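Local coordinates for protein oligoribonuclease (PDB 6A4D) that probably degrades very short RNA oligonucleotides to mononucleotides as a 3'-to-5' exoribonuclease of the RNase H-like superfamily, at residues 32-45 and 164-178. The protein carries 1 engineered substitution. Numbering follows the deposited sequence.
Sequences AIIITDSELNILAQ and LDAIKESIAELKVYR. Engineered in segment 164-178: Ala166 (natural residue Asp). With 9RC (5'-O-[(S)-hydroxy(4-nitrophenoxy)phosphoryl]thymidine), chain C.
Strand 32-36 lies over helix 164-178 with the axes 8.1 Å apart and inclined at 36°, both running the same way. The side chains of Ala32 and Ile34 point toward the helix. The methyl of Ala32 sits 3.6 Å from Ile167 CD1. Ile34 rests its CB on Ile167 CG2 and uses both branches. Its CG2, anti to the backbone N, approaches Ile171 CD1, while CG1 (chi1 -70°) carries CD1 across Leu164 at about a right angle, 3.7 Å from Leu164 CD2, and onto Lys168 CG. A glycine in place of Ile34 would probably open a gap over Leu164, Ile167, Lys168 and Ile171. Further along, the CG2 methyl of Thr36 meets Ile171 CD1 tip to tip at 3.7 Å. This is one helix packed on the mixed sheet of the RNase H-like exonuclease fold; helix 85-99 touches Ile33 and Ile35, which point away from helix 164-178. Glu169, Ser170 and Glu173 of the same helix belong to a pocket for the bound thymidine 5'-(4-nitrophenyl phosphate). The hairpin turns through a type I turn from Asp37 to Leu40, where the Asp37 carboxylate accepts Asn41 N at OD1, from above the carboxylate plane, and Asn41 ND2 at the syn lone pair of OD2. Leu40 also points toward the helix: CD2 meets Leu174 CD2 at 3.8 Å and CD1 lies 3.6 Å from Lys175 CG. Lys175 runs past Leu40 in the opposite direction, and a bend at chi4 (98°) brings NZ 3.0 Å from Leu40 O in a hydrogen bond from above the carbonyl plane. At the turn, the Arg178 guanidinium packs against Glu39 CB and makes a cation-pi contact with Trp147 of the second subunit.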
# COMPACT_ATOMS: atom_id res chain seq x y z
N ALA A 32 0.86 -7.10 16.36
CA ALA A 32 2.08 -7.95 16.49
C ALA A 32 3.15 -7.41 15.54
O ALA A 32 2.81 -6.90 14.46
CB ALA A 32 1.75 -9.40 16.18
N ILE A 33 4.42 -7.47 15.95
CA ILE A 33 5.53 -6.95 15.14
C ILE A 33 6.66 -8.01 15.10
O ILE A 33 7.01 -8.58 16.13
CB ILE A 33 6.14 -5.62 15.68
CG1 ILE A 33 5.08 -4.53 15.89
CG2 ILE A 33 7.30 -5.10 14.80
CD1 ILE A 33 5.54 -3.49 16.90
N ILE A 34 7.23 -8.24 13.92
CA ILE A 34 8.45 -9.05 13.80
C ILE A 34 9.47 -8.24 13.02
O ILE A 34 9.16 -7.56 12.06
CB ILE A 34 8.14 -10.40 13.14
CG1 ILE A 34 7.34 -11.22 14.13
CG2 ILE A 34 9.42 -11.11 12.68
CD1 ILE A 34 7.05 -12.65 13.74
N ILE A 35 10.71 -8.30 13.47
CA ILE A 35 11.83 -7.71 12.78
C ILE A 35 12.61 -8.83 12.10
O ILE A 35 12.89 -9.83 12.73
CB ILE A 35 12.77 -7.05 13.79
CG1 ILE A 35 11.98 -6.05 14.66
CG2 ILE A 35 13.93 -6.38 13.08
CD1 ILE A 35 11.71 -4.72 13.98
N THR A 36 12.94 -8.65 10.82
CA THR A 36 13.81 -9.60 10.07
C THR A 36 14.95 -8.82 9.54
O THR A 36 14.88 -7.60 9.49
CB THR A 36 13.17 -10.22 8.83
OG1 THR A 36 12.92 -9.20 7.88
CG2 THR A 36 11.91 -10.91 9.11
N ASP A 37 16.02 -9.49 9.13
CA ASP A 37 17.07 -8.78 8.37
C ASP A 37 16.60 -8.67 6.92
O ASP A 37 15.53 -9.19 6.52
CB ASP A 37 18.44 -9.50 8.46
CG ASP A 37 18.42 -10.94 7.91
OD1 ASP A 37 17.49 -11.30 7.12
OD2 ASP A 37 19.35 -11.71 8.28
N SER A 38 17.43 -8.06 6.10
CA SER A 38 17.07 -7.89 4.69
C SER A 38 16.97 -9.22 3.94
O SER A 38 16.39 -9.26 2.86
CB SER A 38 18.03 -6.94 4.01
OG SER A 38 19.28 -7.57 3.93
N GLU A 39 17.55 -10.29 4.50
CA GLU A 39 17.52 -11.61 3.88
C GLU A 39 16.44 -12.49 4.50
O GLU A 39 16.41 -13.67 4.28
CB GLU A 39 18.94 -12.27 3.92
CG GLU A 39 20.04 -11.49 3.16
CD GLU A 39 21.29 -12.32 2.79
OE1 GLU A 39 21.51 -13.41 3.35
OE2 GLU A 39 22.09 -11.92 1.91
N LEU A 40 15.52 -11.87 5.24
CA LEU A 40 14.30 -12.47 5.83
C LEU A 40 14.50 -13.40 7.02
O LEU A 40 13.59 -14.12 7.40
CB LEU A 40 13.44 -13.13 4.77
CG LEU A 40 13.09 -12.30 3.55
CD1 LEU A 40 12.15 -13.13 2.66
CD2 LEU A 40 12.50 -10.95 3.92
N ASN A 41 15.65 -13.35 7.63
CA ASN A 41 15.89 -14.11 8.87
C ASN A 41 15.28 -13.35 10.01
O ASN A 41 15.59 -12.18 10.19
CB ASN A 41 17.40 -14.24 9.16
CG ASN A 41 18.11 -14.99 8.09
OD1 ASN A 41 17.67 -16.05 7.73
ND2 ASN A 41 19.16 -14.40 7.53
N ILE A 42 14.47 -14.03 10.80
CA ILE A 42 13.77 -13.39 11.90
C ILE A 42 14.76 -12.99 12.98
O ILE A 42 15.41 -13.84 13.49
CB ILE A 42 12.66 -14.34 12.42
CG1 ILE A 42 11.57 -14.40 11.36
CG2 ILE A 42 12.05 -13.82 13.72
CD1 ILE A 42 10.51 -15.46 11.58
N LEU A 43 14.95 -11.70 13.25
CA LEU A 43 15.86 -11.22 14.30
C LEU A 43 15.23 -11.08 15.71
O LEU A 43 15.95 -11.15 16.70
CB LEU A 43 16.44 -9.87 13.98
CG LEU A 43 17.03 -9.63 12.62
CD1 LEU A 43 17.51 -8.18 12.54
CD2 LEU A 43 18.15 -10.61 12.30
N ALA A 44 13.92 -10.82 15.79
CA ALA A 44 13.26 -10.47 17.05
C ALA A 44 11.76 -10.39 16.86
O ALA A 44 11.28 -9.84 15.85
CB ALA A 44 13.78 -9.16 17.61
N GLN A 45 11.03 -10.96 17.81
CA GLN A 45 9.56 -11.04 17.80
C GLN A 45 9.09 -10.04 18.83
O GLN A 45 9.65 -9.96 19.90
CB GLN A 45 9.14 -12.44 18.19
CG GLN A 45 8.44 -13.21 17.09
CD GLN A 45 8.61 -14.71 17.20
OE1 GLN A 45 9.68 -15.23 16.88
NE2 GLN A 45 7.53 -15.42 17.58
N LEU A 164 0.72 -12.94 15.30
CA LEU A 164 2.12 -13.35 15.07
C LEU A 164 2.26 -14.36 13.95
O LEU A 164 3.26 -14.33 13.22
CB LEU A 164 2.79 -13.96 16.30
CG LEU A 164 3.66 -13.11 17.24
CD1 LEU A 164 4.39 -14.04 18.20
CD2 LEU A 164 4.70 -12.24 16.58
N ASP A 165 1.28 -15.25 13.84
CA ASP A 165 1.33 -16.31 12.85
C ASP A 165 0.84 -15.82 11.51
O ASP A 165 1.24 -16.37 10.51
CB ASP A 165 0.53 -17.55 13.30
CG ASP A 165 1.36 -18.49 14.16
OD1 ASP A 165 2.03 -19.39 13.61
OD2 ASP A 165 1.36 -18.32 15.38
N ALA A 166 -0.04 -14.83 11.46
CA ALA A 166 -0.29 -14.17 10.20
C ALA A 166 1.03 -13.55 9.63
O ALA A 166 1.31 -13.72 8.46
CB ALA A 166 -1.37 -13.14 10.36
N ILE A 167 1.85 -12.90 10.47
CA ILE A 167 3.09 -12.26 10.07
C ILE A 167 4.10 -13.28 9.59
O ILE A 167 4.76 -13.05 8.59
CB ILE A 167 3.79 -11.49 11.22
CG1 ILE A 167 2.94 -10.31 11.71
CG2 ILE A 167 5.15 -10.94 10.78
CD1 ILE A 167 3.41 -9.72 13.03
N LYS A 168 4.24 -14.40 10.32
CA LYS A 168 5.22 -15.43 9.96
C LYS A 168 4.82 -16.04 8.66
O LYS A 168 5.69 -16.35 7.82
CB LYS A 168 5.31 -16.51 11.01
CG LYS A 168 5.91 -16.01 12.32
CD LYS A 168 5.37 -16.81 13.50
CE LYS A 168 6.28 -16.72 14.71
NZ LYS A 168 5.60 -17.38 15.85
N GLU A 169 3.52 -16.18 8.48
CA GLU A 169 2.97 -16.52 7.18
C GLU A 169 3.34 -15.62 5.94
O GLU A 169 3.55 -16.12 4.86
CB GLU A 169 1.44 -16.62 7.28
CG GLU A 169 0.92 -18.05 7.32
CD GLU A 169 -0.60 -18.10 7.33
OE1 GLU A 169 -1.13 -18.71 8.28
OE2 GLU A 169 -1.24 -17.52 6.39
N SER A 170 3.33 -14.32 6.12
CA SER A 170 3.69 -13.37 5.07
C SER A 170 5.17 -13.51 4.74
O SER A 170 5.53 -13.51 3.58
CB SER A 170 3.44 -11.90 5.52
OG SER A 170 2.16 -11.77 6.14
N ILE A 171 5.99 -13.59 5.78
CA ILE A 171 7.46 -13.73 5.67
C ILE A 171 7.75 -14.97 4.88
O ILE A 171 8.53 -14.95 3.90
CB ILE A 171 8.10 -13.82 7.06
CG1 ILE A 171 7.91 -12.47 7.79
CG2 ILE A 171 9.61 -14.15 7.03
CD1 ILE A 171 8.49 -12.42 9.17
N ALA A 172 7.05 -16.04 5.27
CA ALA A 172 7.26 -17.30 4.61
C ALA A 172 6.84 -17.20 3.17
O ALA A 172 7.51 -17.75 2.32
CB ALA A 172 6.55 -18.44 5.34
N GLU A 173 5.74 -16.51 2.88
CA GLU A 173 5.30 -16.37 1.51
C GLU A 173 6.37 -15.66 0.63
O GLU A 173 6.61 -16.06 -0.47
CB GLU A 173 3.96 -15.62 1.41
CG GLU A 173 3.41 -15.49 -0.02
CD GLU A 173 2.13 -14.63 -0.09
OE1 GLU A 173 1.60 -14.26 0.99
OE2 GLU A 173 1.67 -14.30 -1.22
N LEU A 174 6.99 -14.64 1.17
CA LEU A 174 7.98 -13.85 0.49
C LEU A 174 9.28 -14.64 0.27
O LEU A 174 9.92 -14.48 -0.75
CB LEU A 174 8.25 -12.53 1.21
CG LEU A 174 9.29 -11.60 0.57
CD1 LEU A 174 8.89 -11.13 -0.82
CD2 LEU A 174 9.59 -10.41 1.46
N LYS A 175 9.57 -15.54 1.20
CA LYS A 175 10.73 -16.45 1.12
C LYS A 175 10.55 -17.40 -0.04
O LYS A 175 11.43 -17.65 -0.84
CB LYS A 175 10.86 -17.23 2.42
CG LYS A 175 11.65 -16.59 3.51
CD LYS A 175 12.16 -17.69 4.47
CE LYS A 175 13.13 -17.16 5.56
NZ LYS A 175 12.55 -16.87 6.94
N VAL A 176 9.34 -17.89 -0.17
CA VAL A 176 8.99 -18.67 -1.31
C VAL A 176 9.23 -17.89 -2.59
O VAL A 176 9.88 -18.43 -3.53
CB VAL A 176 7.55 -19.24 -1.18
CG1 VAL A 176 6.98 -19.74 -2.49
CG2 VAL A 176 7.54 -20.32 -0.13
N TYR A 177 8.69 -16.68 -2.69
CA TYR A 177 8.93 -15.88 -3.94
C TYR A 177 10.40 -15.61 -4.17
O TYR A 177 10.89 -15.67 -5.27
CB TYR A 177 8.18 -14.53 -3.93
CG TYR A 177 6.68 -14.65 -3.81
CD1 TYR A 177 5.98 -15.61 -4.53
CD2 TYR A 177 5.97 -13.79 -2.98
CE1 TYR A 177 4.60 -15.72 -4.43
CE2 TYR A 177 4.59 -13.89 -2.86
CZ TYR A 177 3.92 -14.88 -3.55
OH TYR A 177 2.58 -15.00 -3.42
N ARG A 178 11.10 -15.27 -3.11
CA ARG A 178 12.53 -15.08 -3.21
C ARG A 178 13.24 -16.24 -3.94
O ARG A 178 14.07 -16.02 -4.83
CB ARG A 178 13.13 -14.92 -1.82
CG ARG A 178 14.57 -14.49 -1.92
CD ARG A 178 15.20 -14.31 -0.56
NE ARG A 178 16.32 -13.42 -0.75
CZ ARG A 178 17.33 -13.30 0.09
NH1 ARG A 178 18.30 -12.45 -0.21
NH2 ARG A 178 17.34 -14.00 1.22
OAJ 9RC C . -8.68 -4.69 3.04
CAE 9RC C . -9.43 -5.59 2.67
NAI 9RC C . -10.57 -5.27 1.96
CAL 9RC C . -11.44 -6.28 1.52
OAS 9RC C . -12.45 -5.94 0.89
CAT 9RC C . -11.14 -7.62 1.78
CAU 9RC C . -11.97 -8.67 1.34
CAF 9RC C . -9.99 -7.91 2.50
NAB 9RC C . -9.15 -6.87 2.94
CAA 9RC C . -7.93 -7.13 3.72
OAC 9RC C . -6.93 -7.72 2.93
CAD 9RC C . -8.22 -8.16 4.78
CAH 9RC C . -6.85 -8.52 5.20
OAK 9RC C . -6.49 -7.66 6.24
CAG 9RC C . -6.04 -8.23 3.94
CAR 9RC C . -5.54 -9.54 3.41
OAQ 9RC C . -4.96 -9.24 2.15
PAP 9RC C . -4.36 -10.42 1.29
OAO 9RC C . -3.59 -9.67 0.10
OAN 9RC C . -5.52 -11.10 0.68
OAM 9RC C . -3.56 -11.17 2.40
CAV 9RC C . -2.78 -12.30 2.60
CAW 9RC C . -2.20 -12.53 3.90
CAY 9RC C . -1.34 -13.66 4.15
CBA 9RC C . -1.06 -14.60 3.10
NBB 9RC C . -0.25 -15.72 3.18
OBD 9RC C . -0.68 -17.16 2.54
OBC 9RC C . 1.02 -15.59 3.68
CAZ 9RC C . -1.65 -14.33 1.86
CAX 9RC C . -2.49 -13.23 1.58